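Local structure of GCN5-related N-acetyltransferase (Kribbella flavida, 4IUS) at residues A[107-111]-A[112-116]; A[118-121]-A[122-125]. The protein probably transfers an acyl group, most likely acetyl from acetyl-coenzyme A, to an amine acceptor. The protein carries 1 engineered substitution. One frame throughout, in Å; residues are numbered along the deposited sequence.

Interaction 1: residues A[107-111]-A[112-116]; sequences LAVEP and GDLLV
A tight reverse turn from E110 to D113 ends the run of strand 99-109 and starts the loop that follows. Its evidence is the backbone bond from D113 N to E110 O, 3.0 Å long with an N-H...O angle of 158°; the donor stands above the carbonyl plane, 43° out of it. P111 and G112 occupy the two central positions, and the proline ring restricts phi where the chain bends. L114 N adds two weak bonds, to E110 O and to P111 O, each 3.4 Å, so the E110 carbonyl receives one good bond and one poor one.

Two waters stitch the turn. One accepts from E110 N and donates to D113 OD2 at 2.7 Å, linking the first residue after the strand to the acid three residues on; D113 CG, beside its own backbone N (chi1 -67°), swings the carboxylate back toward E110, where OD2 meets this water. The second water donates to P111 O and L114 O, bridging the turn to the residue just after it. The charged ends of E110 and D113 do not touch, OE1 and OD2 lying 4.7 Å apart; two like charges at that distance would, if both ionised, disfavour closer approach.

At the bend the apolar contact is slight. V109 points CG2 into the turn, 3.8 Å from L114 N and 4.0 Å from D113 CB, so that this methyl meets mainly backbone and CB atoms rather than another branched side chain. V109 also pairs by backbone hydrogen bonding with A223 on strand 222-225 and touches T211 of helix 202-216. That helix takes P111 on F215 and L114 on Q212, placing the turn against the helix while its polar residues remain exposed.

Interaction 2: residues A[118-121]-A[122-125]; sequences EFPA and GVTA
F119 and V123 cross at about a right angle at the start of strand 123-127, and the edge of the phenyl ring is turned to the V123 carbonyl. CD2 is 3.8 Å from V123 CG1 and 3.6 Å from V123 O, which lies near the ring plane. Farther round, CE2 comes to 3.8 Å from A125 CB, so CD2 and CE2 together reach two residues, V123 and A125, both of which direct their CB toward 118-121. F119 CG sits beside its own backbone N (chi1 -81°), which carries the ring along the strand. V123 CG1, anti to the backbone N (chi1 -177°), faces the phenyl atom CD2, while CG2, beside that N, meets the proline ring, 4.0 Å from P120 CD.

In the same stretch P120 to V123 form a type II beta turn, closed by V123 N to P120 O at 3.2 Å and 151°. G122 has a positive phi; a CB there would be jammed 2.6 Å from A121 O, which accounts for the glycine. A water lies 2.8 Å from P120 O and close to V123 O, placed to donate to both, though it has more acceptors near it than protons.

Replacing F119 with an alanine would probably open a gap beside V123 CG1 and A125 CB, leaving both to their remaining neighbours on strand 161-168 and helix 202-216. Outside the turn, I166 and L205 also touch F119, while T124, directed away from 118-121, bonds through OG1 to R167 NE. The chemistry therefore divides: apolar groups pack on one side of the strand, whereas the turn itself depends on backbone polarity, a bridging water and a glycine.

Strand 99-109 runs well inside the mixed eight-stranded sheet; where it ends, interaction 1 closes the first local turn, at 110-113. The chain then crosses a loop without regular structure and reaches interaction 2, whose turn at 120-123 feeds strand 123-127, at the sheet's edge. The two contacts stand in series, neither nested nor crossed: interaction 1 is complete before interaction 2 begins, their centres are about 20 Å apart, and they do not touch otherwise. The connection thus leads out of one strand and into another of the same sheet. Helix 202-216 is their common neighbour, receiving side chains from both 107-116 and 118-125.

Interaction 1: residues A[107-111]-A[112-116]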
ATOM      1  N   LEU A 107       8.699   4.676  -2.187  1.00  7.42           N
ATOM      2  CA  LEU A 107      10.055   4.167  -2.276  1.00  8.20           C
ATOM      3  C   LEU A 107      10.013   2.819  -2.974  1.00  8.43           C
ATOM      4  O   LEU A 107       9.059   2.067  -2.809  1.00 10.74           O
ATOM      5  CB  LEU A 107      10.680   3.984  -0.911  1.00  9.85           C
ATOM      6  CG  LEU A 107      10.618   5.158   0.114  1.00 11.72           C
ATOM      7  CD1 LEU A 107      11.397   4.818   1.399  1.00 14.86           C
ATOM      8  CD2 LEU A 107      10.974   6.499  -0.433  1.00 13.03           C
ATOM      9  N   ALA A 108      10.988   2.525  -3.810  1.00  8.43           N
ATOM     10  CA  ALA A 108      10.964   1.291  -4.584  1.00  7.94           C
ATOM     11  C   ALA A 108      12.332   0.631  -4.659  1.00  8.19           C
ATOM     12  O   ALA A 108      13.353   1.304  -4.525  1.00  9.32           O
ATOM     13  CB  ALA A 108      10.363   1.477  -5.988  1.00 10.95           C
ATOM     14  N   VAL A 109      12.332  -0.663  -4.937  1.00  8.54           N
ATOM     15  CA  VAL A 109      13.574  -1.411  -5.071  1.00  9.44           C
ATOM     16  C   VAL A 109      13.324  -2.578  -6.047  1.00  9.70           C
ATOM     17  O   VAL A 109      12.213  -3.127  -6.167  1.00  9.67           O
ATOM     18  CB  VAL A 109      14.093  -1.953  -3.702  1.00  9.55           C
ATOM     19  CG1 VAL A 109      13.202  -3.099  -3.150  1.00 10.83           C
ATOM     20  CG2 VAL A 109      15.555  -2.406  -3.816  1.00 11.57           C
ATOM     21  N   GLU A 110      14.382  -2.955  -6.756  1.00 11.97           N
ATOM     22  CA  GLU A 110      14.364  -4.088  -7.695  1.00 11.75           C
ATOM     23  C   GLU A 110      15.283  -5.195  -7.137  1.00 13.12           C
ATOM     24  O   GLU A 110      16.130  -4.915  -6.279  1.00 14.21           O
ATOM     25  CB  GLU A 110      14.867  -3.665  -9.058  1.00 15.76           C
ATOM     26  CG  GLU A 110      13.882  -2.745  -9.759  1.00 19.56           C
ATOM     27  CD  GLU A 110      14.253  -2.438 -11.203  1.00 28.32           C
ATOM     28  OE1 GLU A 110      15.434  -2.121 -11.476  1.00 34.90           O
ATOM     29  OE2 GLU A 110      13.353  -2.492 -12.075  1.00 33.52           O
ATOM     30  N   PRO A 111      15.109  -6.425  -7.637  1.00 12.96           N
ATOM     31  CA  PRO A 111      15.814  -7.542  -6.950  1.00 15.30           C
ATOM     32  C   PRO A 111      17.329  -7.422  -6.785  1.00 16.66           C
ATOM     33  O   PRO A 111      17.882  -7.785  -5.732  1.00 19.59           O
ATOM     34  CB  PRO A 111      15.406  -8.749  -7.812  1.00 17.13           C
ATOM     35  CG  PRO A 111      14.044  -8.394  -8.293  1.00 16.80           C
ATOM     36  CD  PRO A 111      14.094  -6.931  -8.580  1.00 14.79           C
ATOM     37  N   GLY A 112      17.996  -6.937  -7.814  1.00 17.37           N
ATOM     38  CA  GLY A 112      19.452  -6.850  -7.818  1.00 18.67           C
ATOM     39  C   GLY A 112      19.971  -5.789  -6.865  1.00 16.87           C
ATOM     40  O   GLY A 112      21.158  -5.745  -6.590  1.00 20.78           O
ATOM     41  N   ASP A 113      19.098  -4.922  -6.335  1.00 14.95           N
ATOM     42  CA  ASP A 113      19.487  -3.798  -5.469  1.00 13.98           C
ATOM     43  C   ASP A 113      19.100  -3.997  -4.007  1.00 12.99           C
ATOM     44  O   ASP A 113      19.504  -3.220  -3.147  1.00 13.98           O
ATOM     45  CB  ASP A 113      18.853  -2.517  -6.004  1.00 16.70           C
ATOM     46  CG  ASP A 113      19.422  -2.098  -7.368  1.00 23.73           C
ATOM     47  OD1 ASP A 113      20.601  -2.371  -7.649  1.00 30.26           O
ATOM     48  OD2 ASP A 113      18.674  -1.490  -8.165  1.00 28.05           O
ATOM     49  N   LEU A 114      18.318  -5.030  -3.720  1.00 13.59           N
ATOM     50  CA  LEU A 114      17.891  -5.274  -2.347  1.00 12.77           C
ATOM     51  C   LEU A 114      19.084  -5.755  -1.502  1.00 13.14           C
ATOM     52  O   LEU A 114      19.886  -6.595  -1.938  1.00 16.20           O
ATOM     53  CB  LEU A 114      16.819  -6.352  -2.302  1.00 13.32           C
ATOM     54  CG  LEU A 114      16.288  -6.725  -0.899  1.00 13.07           C
ATOM     55  CD1 LEU A 114      15.572  -5.554  -0.235  1.00 13.78           C
ATOM     56  CD2 LEU A 114      15.411  -7.958  -1.051  1.00 13.33           C
ATOM     57  N   LEU A 115      19.187  -5.209  -0.291  1.00 13.60           N
ATOM     58  CA  LEU A 115      20.202  -5.578   0.705  1.00 15.67           C
ATOM     59  C   LEU A 115      19.462  -6.057   1.944  1.00 16.91           C
ATOM     60  O   LEU A 115      18.605  -5.338   2.468  1.00 17.93           O
ATOM     61  CB  LEU A 115      21.126  -4.380   1.040  1.00 19.08           C
ATOM     62  CG  LEU A 115      21.823  -3.668  -0.146  1.00 28.44           C
ATOM     63  CD1 LEU A 115      22.448  -2.300   0.193  1.00 34.86           C
ATOM     64  CD2 LEU A 115      22.882  -4.582  -0.750  1.00 37.01           C
ATOM     65  N   VAL A 116      19.676  -7.316   2.336  1.00 14.93           N
ATOM     66  CA  VAL A 116      19.155  -7.818   3.592  1.00 14.33           C
ATOM     67  C   VAL A 116      20.276  -7.672   4.619  1.00 14.53           C
ATOM     68  O   VAL A 116      21.322  -8.309   4.461  1.00 17.13           O
ATOM     69  CB  VAL A 116      18.646  -9.269   3.495  1.00 14.49           C
ATOM     70  CG1 VAL A 116      18.112  -9.721   4.850  1.00 14.94           C
ATOM     71  CG2 VAL A 116      17.581  -9.403   2.398  1.00 17.05           C
TER
HETATM   72  O   HOH W   1      16.281  -0.771  -7.280  1.00 17.91           O
HETATM   73  O   HOH W   2      20.280  -8.097  -4.376  1.00 34.82           O

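Interaction 2: residues A[118-121]-A[122-125]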
ATOM      1  N   GLU A 118      22.595  -8.006   8.063  1.00 13.82           N
ATOM      2  CA  GLU A 118      22.936  -9.104   8.955  1.00 13.34           C
ATOM      3  C   GLU A 118      21.964  -9.134  10.123  1.00 12.33           C
ATOM      4  O   GLU A 118      21.584  -8.093  10.659  1.00 15.86           O
ATOM      5  CB  GLU A 118      24.378  -8.891   9.458  1.00 19.36           C
ATOM      6  CG  GLU A 118      24.867  -9.887  10.500  1.00 20.12           C
ATOM      7  CD  GLU A 118      26.331  -9.757  10.889  1.00 30.01           C
ATOM      8  OE1 GLU A 118      27.017  -8.828  10.408  1.00 40.78           O
ATOM      9  OE2 GLU A 118      26.787 -10.626  11.681  1.00 41.94           O
ATOM     10  N   PHE A 119      21.592 -10.342  10.537  1.00 10.95           N
ATOM     11  CA  PHE A 119      20.689 -10.521  11.667  1.00 11.99           C
ATOM     12  C   PHE A 119      21.503 -10.575  12.971  1.00 12.78           C
ATOM     13  O   PHE A 119      22.500 -11.316  13.029  1.00 16.59           O
ATOM     14  CB  PHE A 119      19.906 -11.826  11.509  1.00 12.37           C
ATOM     15  CG  PHE A 119      18.707 -11.736  10.584  1.00 10.85           C
ATOM     16  CD1 PHE A 119      18.747 -11.091   9.364  1.00 11.69           C
ATOM     17  CD2 PHE A 119      17.511 -12.226  11.019  1.00 10.62           C
ATOM     18  CE1 PHE A 119      17.613 -11.037   8.580  1.00 12.14           C
ATOM     19  CE2 PHE A 119      16.373 -12.146  10.250  1.00 11.81           C
ATOM     20  CZ  PHE A 119      16.430 -11.563   9.038  1.00 10.35           C
ATOM     21  N   PRO A 120      21.096  -9.816  14.021  1.00 13.65           N
ATOM     22  CA  PRO A 120      21.773  -9.910  15.301  1.00 17.39           C
ATOM     23  C   PRO A 120      21.616 -11.286  15.945  1.00 14.50           C
ATOM     24  O   PRO A 120      20.778 -12.083  15.547  1.00 13.70           O
ATOM     25  CB  PRO A 120      21.097  -8.844  16.150  1.00 22.73           C
ATOM     26  CG  PRO A 120      20.350  -7.990  15.227  1.00 22.95           C
ATOM     27  CD  PRO A 120      20.044  -8.791  14.021  1.00 14.15           C
ATOM     28  N   ALA A 121      22.413 -11.541  16.970  1.00 17.80           N
ATOM     29  CA  ALA A 121      22.326 -12.796  17.717  1.00 16.88           C
ATOM     30  C   ALA A 121      20.901 -12.997  18.259  1.00 15.37           C
ATOM     31  O   ALA A 121      20.274 -12.059  18.754  1.00 18.40           O
ATOM     32  CB  ALA A 121      23.336 -12.803  18.880  1.00 20.05           C
ATOM     33  N   GLY A 122      20.401 -14.219  18.131  1.00 14.72           N
ATOM     34  CA  GLY A 122      19.066 -14.566  18.633  1.00 13.91           C
ATOM     35  C   GLY A 122      17.929 -14.286  17.681  1.00 11.17           C
ATOM     36  O   GLY A 122      16.795 -14.670  17.973  1.00 12.57           O
ATOM     37  N   VAL A 123      18.215 -13.609  16.566  1.00 10.92           N
ATOM     38  CA  VAL A 123      17.165 -13.131  15.677  1.00  9.23           C
ATOM     39  C   VAL A 123      17.093 -14.049  14.449  1.00  8.60           C
ATOM     40  O   VAL A 123      18.109 -14.353  13.819  1.00  9.82           O
ATOM     41  CB  VAL A 123      17.372 -11.652  15.267  1.00 10.85           C
ATOM     42  CG1 VAL A 123      16.237 -11.162  14.394  1.00 10.95           C
ATOM     43  CG2 VAL A 123      17.511 -10.750  16.477  1.00 14.87           C
ATOM     44  N   THR A 124      15.882 -14.503  14.125  1.00  8.90           N
ATOM     45  CA  THR A 124      15.658 -15.387  12.998  1.00  8.40           C
ATOM     46  C   THR A 124      14.445 -14.857  12.214  1.00  7.98           C
ATOM     47  O   THR A 124      13.726 -13.974  12.683  1.00  8.25           O
ATOM     48  CB  THR A 124      15.424 -16.838  13.487  1.00  9.52           C
ATOM     49  OG1 THR A 124      14.229 -16.890  14.299  1.00 10.60           O
ATOM     50  CG2 THR A 124      16.612 -17.394  14.292  1.00 10.95           C
ATOM     51  N   ALA A 125      14.187 -15.432  11.066  1.00  8.07           N
ATOM     52  CA  ALA A 125      13.045 -15.065  10.246  1.00  7.58           C
ATOM     53  C   ALA A 125      12.351 -16.295   9.710  1.00  7.49           C
ATOM     54  O   ALA A 125      13.008 -17.298   9.438  1.00  8.95           O
ATOM     55  CB  ALA A 125      13.457 -14.218   9.063  1.00  9.50           C
TER
HETATM   56  O   HOH W   3      20.837 -14.271  13.790  1.00 16.17           O